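Side-chain contacts in aromatic-L-amino-acid decarboxylase (Catharanthus roseus, PDB 6EEW), which catalyses the pyridoxal phosphate-dependent decarboxylation of L-tryptophan to tryptamine and of 5-hydroxy-L-tryptophan to serotonin, working as a homodimer: residues A[134-139]-A[161-166]; A[204-209]-A[254-259]; A[165-170]-A[285-290]. All blocks are in the same frame, centred on the assembly; numbering follows the deposited sequence.

Interaction 1. Residues A[134-139]-A[161-166]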
loop_
_atom_site.group_PDB
_atom_site.type_symbol
_atom_site.label_atom_id
_atom_site.label_comp_id
_atom_site.label_asym_id
_atom_site.label_seq_id
_atom_site.Cartn_x
_atom_site.Cartn_y
_atom_site.Cartn_z
ATOM N N GLU A 134 -12.756 9.986 9.555
ATOM C CA GLU A 134 -13.545 9.807 10.761
ATOM C C GLU A 134 -14.010 8.362 10.904
ATOM O O GLU A 134 -13.905 7.774 11.992
ATOM C CB GLU A 134 -14.725 10.776 10.761
ATOM C CG GLU A 134 -14.293 12.232 10.825
ATOM C CD GLU A 134 -15.299 13.093 11.572
ATOM O OE1 GLU A 134 -16.208 12.517 12.205
ATOM O OE2 GLU A 134 -15.180 14.337 11.551
ATOM N N LEU A 135 -14.503 7.762 9.819
ATOM C CA LEU A 135 -14.912 6.370 9.884
ATOM C C LEU A 135 -13.726 5.478 10.193
ATOM O O LEU A 135 -13.889 4.449 10.846
ATOM C CB LEU A 135 -15.570 5.931 8.572
ATOM C CG LEU A 135 -16.056 4.468 8.588
ATOM C CD1 LEU A 135 -17.226 4.263 9.572
ATOM C CD2 LEU A 135 -16.457 3.978 7.205
ATOM N N GLU A 136 -12.526 5.841 9.733
ATOM C CA GLU A 136 -11.380 5.010 10.088
ATOM C C GLU A 136 -11.108 5.051 11.583
ATOM O O GLU A 136 -10.862 4.013 12.213
ATOM C CB GLU A 136 -10.147 5.443 9.309
ATOM C CG GLU A 136 -8.922 4.573 9.568
ATOM C CD GLU A 136 -7.963 4.553 8.387
ATOM O OE1 GLU A 136 -8.408 4.867 7.252
ATOM O OE2 GLU A 136 -6.780 4.180 8.588
ATOM N N MET A 137 -11.142 6.243 12.174
ATOM C CA MET A 137 -10.979 6.329 13.619
ATOM C C MET A 137 -12.028 5.488 14.345
ATOM O O MET A 137 -11.707 4.712 15.264
ATOM C CB MET A 137 -11.049 7.787 14.061
ATOM C CG MET A 137 -10.012 8.683 13.444
ATOM S SD MET A 137 -10.324 10.418 13.809
ATOM C CE MET A 137 -10.076 10.462 15.588
ATOM N N ILE A 138 -13.294 5.623 13.940
ATOM C CA ILE A 138 -14.367 4.887 14.609
ATOM C C ILE A 138 -14.151 3.382 14.476
ATOM O O ILE A 138 -14.313 2.625 15.442
ATOM C CB ILE A 138 -15.737 5.301 14.050
ATOM C CG1 ILE A 138 -16.036 6.765 14.362
ATOM C CG2 ILE A 138 -16.803 4.469 14.658
ATOM C CD1 ILE A 138 -17.211 7.304 13.564
ATOM N N VAL A 139 -13.811 2.914 13.270
ATOM C CA VAL A 139 -13.642 1.476 13.063
ATOM C C VAL A 139 -12.469 0.952 13.876
ATOM O O VAL A 139 -12.516 -0.165 14.409
ATOM C CB VAL A 139 -13.464 1.159 11.568
ATOM C CG1 VAL A 139 -12.690 -0.169 11.378
ATOM C CG2 VAL A 139 -14.811 1.119 10.872
ATOM N N GLY A 161 -4.939 4.407 16.273
ATOM C CA GLY A 161 -4.669 3.358 15.313
ATOM C C GLY A 161 -4.791 3.868 13.898
ATOM O O GLY A 161 -5.384 4.920 13.633
ATOM N N VAL A 162 -4.245 3.078 12.986
ATOM C CA VAL A 162 -4.306 3.377 11.569
ATOM C C VAL A 162 -4.355 2.065 10.790
ATOM O O VAL A 162 -3.711 1.078 11.160
ATOM C CB VAL A 162 -3.108 4.266 11.153
ATOM C CG1 VAL A 162 -1.761 3.611 11.528
ATOM C CG2 VAL A 162 -3.176 4.567 9.685
ATOM N N ILE A 163 -5.115 2.067 9.702
ATOM C CA ILE A 163 -5.146 0.954 8.760
ATOM C C ILE A 163 -4.034 1.157 7.741
ATOM O O ILE A 163 -4.085 2.080 6.926
ATOM C CB ILE A 163 -6.509 0.843 8.071
ATOM C CG1 ILE A 163 -7.608 0.694 9.112
ATOM C CG2 ILE A 163 -6.497 -0.298 7.048
ATOM C CD1 ILE A 163 -9.042 0.672 8.498
ATOM N N GLN A 164 -3.016 0.309 7.816
ATOM C CA GLN A 164 -1.942 0.215 6.846
ATOM C C GLN A 164 -2.261 -0.880 5.828
ATOM O O GLN A 164 -3.287 -1.568 5.899
ATOM C CB GLN A 164 -0.622 -0.065 7.566
ATOM C CG GLN A 164 -0.305 0.926 8.671
ATOM C CD GLN A 164 0.538 2.080 8.191
ATOM O OE1 GLN A 164 0.968 2.103 7.041
ATOM N NE2 GLN A 164 0.778 3.050 9.064
ATOM N N ASN A 165 -1.367 -1.031 4.855
ATOM C CA ASN A 165 -1.520 -2.068 3.841
ATOM C C ASN A 165 -0.985 -3.411 4.317
ATOM O O ASN A 165 -1.592 -4.453 4.052
ATOM C CB ASN A 165 -0.775 -1.662 2.566
ATOM C CG ASN A 165 -1.468 -0.547 1.807
ATOM O OD1 ASN A 165 -2.672 -0.585 1.590
ATOM N ND2 ASN A 165 -0.710 0.468 1.431
ATOM N N THR A 166 0.159 -3.414 4.998
ATOM C CA THR A 166 0.904 -4.643 5.209
ATOM C C THR A 166 1.387 -4.698 6.646
ATOM O O THR A 166 1.332 -3.714 7.392
ATOM C CB THR A 166 2.118 -4.763 4.275
ATOM O OG1 THR A 166 3.097 -3.776 4.630
ATOM C CG2 THR A 166 1.719 -4.553 2.826
#
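The flat carboxylate of Glu136 lies with one face against the side chain of Ile163: CG1 sits 3.9 Å from Glu136 CD, and CD1 reaches the same face. At the outer end, beyond OE2, stands the methyl CG2 of Val162, 3.8 Å from Glu136 OE2. The polar contact is a single hydrogen bond from Ile163 N to Glu136 OE2, 2.9 Å long and fairly straight at 161°. The N-H arrives on the anti side of this oxygen, 28° out of the carboxylate plane and from the face that Ile163 occupies. With CG anti to the backbone N (chi1 -177°) and the chain stretched out beyond it, Glu136 reaches from helix 130-146 across to strand 160-164. The other oxygen, OE1, forms a salt bridge with Arg371, while Ile163 O accepts from Arg374. Neighbouring Leu135 and Val139 pack on Trp379 of helix 375-409. Replacing Glu136 with an alanine would probably leave Ile163 N, which is buried, without its acceptor and Arg371 without this counter-charge. One carboxylate thus serves two donors, its charge likely balanced by the arginine at OE1 while OE2 fixes a peptide N-H of the strand, and its hydrocarbon-covered face is likely to strengthen both attractions.

Interaction 2. Residues A[204-209]-A[254-259]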
loop_
_atom_site.group_PDB
_atom_site.type_symbol
_atom_site.label_atom_id
_atom_site.label_comp_id
_atom_site.label_asym_id
_atom_site.label_seq_id
_atom_site.Cartn_x
_atom_site.Cartn_y
_atom_site.Cartn_z
ATOM N N THR A 204 12.524 -13.876 8.141
ATOM C CA THR A 204 12.413 -13.495 6.741
ATOM C C THR A 204 11.953 -12.061 6.540
ATOM O O THR A 204 12.436 -11.391 5.622
ATOM C CB THR A 204 11.428 -14.419 6.017
ATOM O OG1 THR A 204 11.587 -15.765 6.480
ATOM C CG2 THR A 204 11.669 -14.376 4.520
ATOM N N MET A 205 11.065 -11.566 7.392
ATOM C CA MET A 205 10.475 -10.238 7.257
ATOM C C MET A 205 11.058 -9.223 8.225
ATOM O O MET A 205 11.337 -8.084 7.842
ATOM C CB MET A 205 8.953 -10.345 7.458
ATOM C CG MET A 205 8.180 -9.030 7.583
ATOM S SD MET A 205 8.081 -8.344 9.256
ATOM C CE MET A 205 7.156 -9.620 10.112
ATOM N N PHE A 206 11.280 -9.648 9.467
ATOM C CA PHE A 206 11.699 -8.735 10.530
ATOM C C PHE A 206 13.100 -8.172 10.310
ATOM O O PHE A 206 13.284 -6.946 10.436
ATOM C CB PHE A 206 11.572 -9.471 11.868
ATOM C CG PHE A 206 12.320 -8.841 12.990
ATOM C CD1 PHE A 206 11.860 -7.681 13.599
ATOM C CD2 PHE A 206 13.513 -9.396 13.408
ATOM C CE1 PHE A 206 12.583 -7.105 14.647
ATOM C CE2 PHE A 206 14.244 -8.831 14.449
ATOM C CZ PHE A 206 13.777 -7.683 15.068
ATOM N N PRO A 207 14.120 -8.976 10.008
ATOM C CA PRO A 207 15.445 -8.396 9.729
ATOM C C PRO A 207 15.450 -7.447 8.538
ATOM O O PRO A 207 16.134 -6.411 8.559
ATOM C CB PRO A 207 16.317 -9.633 9.467
ATOM C CG PRO A 207 15.564 -10.787 10.144
ATOM C CD PRO A 207 14.124 -10.451 9.986
ATOM N N LYS A 208 14.735 -7.802 7.473
ATOM C CA LYS A 208 14.636 -6.909 6.329
ATOM C C LYS A 208 14.120 -5.550 6.768
ATOM O O LYS A 208 14.676 -4.505 6.404
ATOM C CB LYS A 208 13.717 -7.520 5.272
ATOM C CG LYS A 208 13.325 -6.564 4.148
ATOM C CD LYS A 208 12.477 -7.268 3.124
ATOM C CE LYS A 208 12.027 -6.327 2.024
ATOM N NZ LYS A 208 11.313 -7.088 0.965
ATOM N N THR A 209 13.055 -5.553 7.565
ATOM C CA THR A 209 12.500 -4.311 8.088
ATOM C C THR A 209 13.535 -3.535 8.894
ATOM O O THR A 209 13.716 -2.331 8.694
ATOM C CB THR A 209 11.265 -4.614 8.936
ATOM O OG1 THR A 209 10.216 -5.084 8.082
ATOM C CG2 THR A 209 10.787 -3.364 9.634
ATOM N N PHE A 254 14.189 -2.275 20.190
ATOM C CA PHE A 254 12.948 -2.738 19.596
ATOM C C PHE A 254 12.887 -4.239 19.749
ATOM O O PHE A 254 13.885 -4.935 19.530
ATOM C CB PHE A 254 12.853 -2.375 18.115
ATOM C CG PHE A 254 11.516 -2.684 17.488
ATOM C CD1 PHE A 254 11.294 -3.873 16.824
ATOM C CD2 PHE A 254 10.496 -1.757 17.539
ATOM C CE1 PHE A 254 10.059 -4.136 16.233
ATOM C CE2 PHE A 254 9.255 -2.009 16.941
ATOM C CZ PHE A 254 9.041 -3.199 16.291
ATOM N N LEU A 255 11.706 -4.720 20.114
ATOM C CA LEU A 255 11.441 -6.137 20.270
ATOM C C LEU A 255 10.179 -6.410 19.489
ATOM O O LEU A 255 9.156 -5.745 19.707
ATOM C CB LEU A 255 11.261 -6.527 21.742
ATOM C CG LEU A 255 10.637 -7.910 21.886
ATOM C CD1 LEU A 255 11.626 -8.962 21.358
ATOM C CD2 LEU A 255 10.204 -8.193 23.348
ATOM N N CYS A 256 10.268 -7.349 18.559
ATOM C CA CYS A 256 9.124 -7.797 17.783
ATOM C C CYS A 256 8.703 -9.128 18.371
ATOM O O CYS A 256 9.365 -10.145 18.149
ATOM C CB CYS A 256 9.492 -7.930 16.309
ATOM S SG CYS A 256 8.120 -8.395 15.252
ATOM N N ALA A 257 7.606 -9.122 19.123
ATOM C CA ALA A 257 7.029 -10.343 19.667
ATOM C C ALA A 257 5.936 -10.833 18.723
ATOM O O ALA A 257 4.969 -10.108 18.450
ATOM C CB ALA A 257 6.470 -10.091 21.064
ATOM N N THR A 258 6.069 -12.075 18.261
ATOM C CA THR A 258 5.185 -12.649 17.257
ATOM C C THR A 258 4.141 -13.566 17.887
ATOM O O THR A 258 4.479 -14.514 18.608
ATOM C CB THR A 258 5.985 -13.434 16.230
ATOM O OG1 THR A 258 7.054 -12.616 15.751
ATOM C CG2 THR A 258 5.083 -13.851 15.073
ATOM N N LEU A 259 2.876 -13.269 17.601
ATOM C CA LEU A 259 1.729 -14.069 17.999
ATOM C C LEU A 259 1.267 -14.833 16.762
ATOM O O LEU A 259 0.436 -14.358 15.991
ATOM C CB LEU A 259 0.639 -13.178 18.567
ATOM C CG LEU A 259 -0.356 -13.866 19.483
ATOM C CD1 LEU A 259 0.390 -14.481 20.662
ATOM C CD2 LEU A 259 -1.388 -12.867 19.954
#
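Apolar packing carries most of the contact between Phe206, at the start of helix 206-212, and strand 251-258. The ring of Phe206 meets Cys256 obliquely: CB of Cys256 is 3.6 Å from Phe206 CE1 and equally near Phe206 CD1. The CE1 corner also meets Phe254: Phe206 CE1 and Phe254 CD1 are 4.1 Å apart, each atom at the edge of the other ring and near its plane. The two phenyl groups slide past one another in opposite directions without stacking; Phe254 meets Trp283 instead, their planes about 25° apart.

A sulfur-aromatic contact adds to this. Cys256 SG stands 5.1 Å from the centroid of the Phe206 ring, again oblique, at 49° from the ring normal. Its position anti to the backbone N (chi1 -177°) sets the sulfur beside CD1 and leaves CB to make the closer approach to the ring.

Hydrogen bonding stays within 204-209. Met205 O accepts twice from Thr209, from its backbone N at 3.1 Å and from its hydroxyl OG1 at 3.2 Å; OG1 lies above the carbonyl plane. This double grip secures the first turn of the helix, from which Phe206 extends.

Around the contact, Phe206 also touches Cys196 of strand 194-199, and Phe254 packs on Thr174 and Ile175 of helix 167-186. Lys208 NZ binds Gln366 O of the second subunit. Helix packing on a central sheet of seven strands, all parallel but 328-332, is characteristic of the large domain of fold type I pyridoxal phosphate enzymes; here it lies close to the substrate-binding His203, about 7 Å from the Phe206 side chain.

Interaction 3. Residues A[165-170]-A[285-290]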
loop_
_atom_site.group_PDB
_atom_site.type_symbol
_atom_site.label_atom_id
_atom_site.label_comp_id
_atom_site.label_asym_id
_atom_site.label_seq_id
_atom_site.Cartn_x
_atom_site.Cartn_y
_atom_site.Cartn_z
ATOM N N ASN A 165 -1.367 -1.031 4.855
ATOM C CA ASN A 165 -1.520 -2.068 3.841
ATOM C C ASN A 165 -0.985 -3.411 4.317
ATOM O O ASN A 165 -1.592 -4.453 4.052
ATOM C CB ASN A 165 -0.775 -1.662 2.566
ATOM C CG ASN A 165 -1.468 -0.547 1.807
ATOM O OD1 ASN A 165 -2.672 -0.585 1.590
ATOM N ND2 ASN A 165 -0.710 0.468 1.431
ATOM N N THR A 166 0.159 -3.414 4.998
ATOM C CA THR A 166 0.904 -4.643 5.209
ATOM C C THR A 166 1.387 -4.698 6.646
ATOM O O THR A 166 1.332 -3.714 7.392
ATOM C CB THR A 166 2.118 -4.763 4.275
ATOM O OG1 THR A 166 3.097 -3.776 4.630
ATOM C CG2 THR A 166 1.719 -4.553 2.826
ATOM N N THR A 167 1.848 -5.881 7.042
ATOM C CA THR A 167 2.553 -5.976 8.311
ATOM C C THR A 167 3.936 -5.358 8.201
ATOM O O THR A 167 4.405 -4.694 9.131
ATOM C CB THR A 167 2.635 -7.434 8.753
ATOM O OG1 THR A 167 1.305 -7.915 8.949
ATOM C CG2 THR A 167 3.398 -7.555 10.070
ATOM N N SER A 168 4.607 -5.569 7.069
ATOM C CA SER A 168 5.965 -5.065 6.925
ATOM C C SER A 168 6.019 -3.560 7.152
ATOM O O SER A 168 6.892 -3.073 7.878
ATOM C CB SER A 168 6.538 -5.450 5.563
ATOM O OG SER A 168 6.931 -6.818 5.568
ATOM N N GLU A 169 5.067 -2.807 6.593
ATOM C CA GLU A 169 5.140 -1.361 6.771
ATOM C C GLU A 169 4.642 -0.920 8.145
ATOM O O GLU A 169 5.107 0.095 8.668
ATOM C CB GLU A 169 4.392 -0.633 5.638
ATOM C CG GLU A 169 2.918 -0.970 5.436
ATOM C CD GLU A 169 2.265 -0.107 4.327
ATOM O OE1 GLU A 169 3.007 0.488 3.516
ATOM O OE2 GLU A 169 1.013 -0.013 4.275
ATOM N N SER A 170 3.747 -1.672 8.777
ATOM C CA SER A 170 3.385 -1.352 10.158
ATOM C C SER A 170 4.577 -1.529 11.086
ATOM O O SER A 170 4.877 -0.654 11.915
ATOM C CB SER A 170 2.213 -2.206 10.594
ATOM O OG SER A 170 1.120 -1.918 9.760
ATOM N N HIS A 285 6.608 -4.381 20.038
ATOM C CA HIS A 285 5.538 -4.425 19.061
ATOM C C HIS A 285 5.106 -5.870 18.927
ATOM O O HIS A 285 5.949 -6.764 18.786
ATOM C CB HIS A 285 5.975 -3.874 17.692
ATOM C CG HIS A 285 4.958 -4.095 16.620
ATOM N ND1 HIS A 285 3.936 -3.206 16.367
ATOM C CD2 HIS A 285 4.766 -5.141 15.777
ATOM C CE1 HIS A 285 3.165 -3.687 15.402
ATOM N NE2 HIS A 285 3.651 -4.857 15.025
ATOM N N VAL A 286 3.803 -6.096 18.979
ATOM C CA VAL A 286 3.239 -7.425 18.827
ATOM C C VAL A 286 2.733 -7.546 17.398
ATOM O O VAL A 286 1.794 -6.843 16.989
ATOM C CB VAL A 286 2.142 -7.695 19.859
ATOM C CG1 VAL A 286 1.465 -9.005 19.563
ATOM C CG2 VAL A 286 2.771 -7.721 21.256
ATOM N N ASP A 287 3.394 -8.425 16.639
ATOM C CA ASP A 287 2.967 -8.788 15.289
ATOM C C ASP A 287 1.962 -9.925 15.425
ATOM O O ASP A 287 2.331 -11.068 15.706
ATOM C CB ASP A 287 4.153 -9.208 14.427
ATOM C CG ASP A 287 3.722 -9.701 13.044
ATOM O OD1 ASP A 287 2.569 -9.422 12.629
ATOM O OD2 ASP A 287 4.535 -10.358 12.357
ATOM N N ALA A 288 0.683 -9.601 15.252
ATOM C CA ALA A 288 -0.351 -10.620 15.255
ATOM C C ALA A 288 -1.028 -10.648 13.897
ATOM O O ALA A 288 -2.259 -10.573 13.814
ATOM C CB ALA A 288 -1.366 -10.364 16.372
ATOM N N ALA A 289 -0.231 -10.719 12.828
ATOM C CA ALA A 289 -0.808 -10.667 11.490
ATOM C C ALA A 289 -1.923 -11.693 11.334
ATOM O O ALA A 289 -3.054 -11.353 10.972
ATOM C CB ALA A 289 0.268 -10.901 10.436
ATOM N N TYR A 290 -1.639 -12.949 11.664
ATOM C CA TYR A 290 -2.630 -14.006 11.459
ATOM C C TYR A 290 -3.479 -14.227 12.707
ATOM O O TYR A 290 -4.698 -14.022 12.673
ATOM C CB TYR A 290 -1.936 -15.305 11.017
ATOM C CG TYR A 290 -2.718 -16.589 11.228
ATOM C CD1 TYR A 290 -3.749 -16.952 10.366
ATOM C CD2 TYR A 290 -2.402 -17.461 12.274
ATOM C CE1 TYR A 290 -4.458 -18.135 10.548
ATOM C CE2 TYR A 290 -3.119 -18.658 12.476
ATOM C CZ TYR A 290 -4.136 -18.980 11.608
ATOM O OH TYR A 290 -4.836 -20.145 11.783
HETATM O O HOH W 1 0.649 -7.715 11.825
#
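Asp287 OD1 is held by a water and by a backbone N-H, and it also touches Thr167. Water 1 donates to it at 2.7 Å, and Ala289 N adds a weak bond, bent to 135°. The same water lies 3.0 Å from Thr167 OG1, so it bridges the start of helix 167-186 to Asp287 on strand 283-287, in the cofactor site of a fold type I pyridoxal phosphate enzyme. Direct packing backs up the bridge. With OG1 anti to the carbonyl carbon (chi1 -62°), Thr167 CG2 falls anti to the backbone N and lies over a face of the Asp287 carboxylate, 3.3 Å from Asp287 OD1, and the two side chains cross at about a right angle. Thr167 OG1 turns the other way, to 3.5 Å from Ala289 CB.

The neighbouring groups serve the cofactor carried by Lys319: Thr167 N and Ser168 OG bind its phosphate oxygens, and Asp287 OD2 comes close to its ring N1. The phosphate therefore sits at a helix N-terminus, where the helix dipole would be expected to favour an anion. Thr166 is the N-cap, its OG1 accepting from Glu169 N at 2.9 Å, while Thr166 O takes a bond from Ser170 OG. In turn, the Glu169 side chain reaches back to the loop, where Asn165 N donates to the anti lone pair of Glu169 OE2 over 2.7 Å.

How the interactions relate
All three contacts belong to one sheet and the helices packed on it. Interactions 1 and 3 share Asn165 and Thr166, the turn between strand 160-164, outermost in this chain's sheet, and helix 167-186; Gln164 CB lies 3.4 Å from Ser170 OG, and the centres are about 14 Å apart. Interactions 2 and 3 are closer, with centres about 9 Å apart: their strands 251-258 and 283-287 are parallel neighbours, joined by probable hydrogen bonds such as Ala257 N to His285 O at 2.9 Å. Interactions 1 and 2 do not touch. The Thr167 side chain of interaction 3 is about 7 Å from a bound tryptophan, those of Phe206 in interaction 2 and Ile163 in interaction 1 about 12 and 14 Å from one.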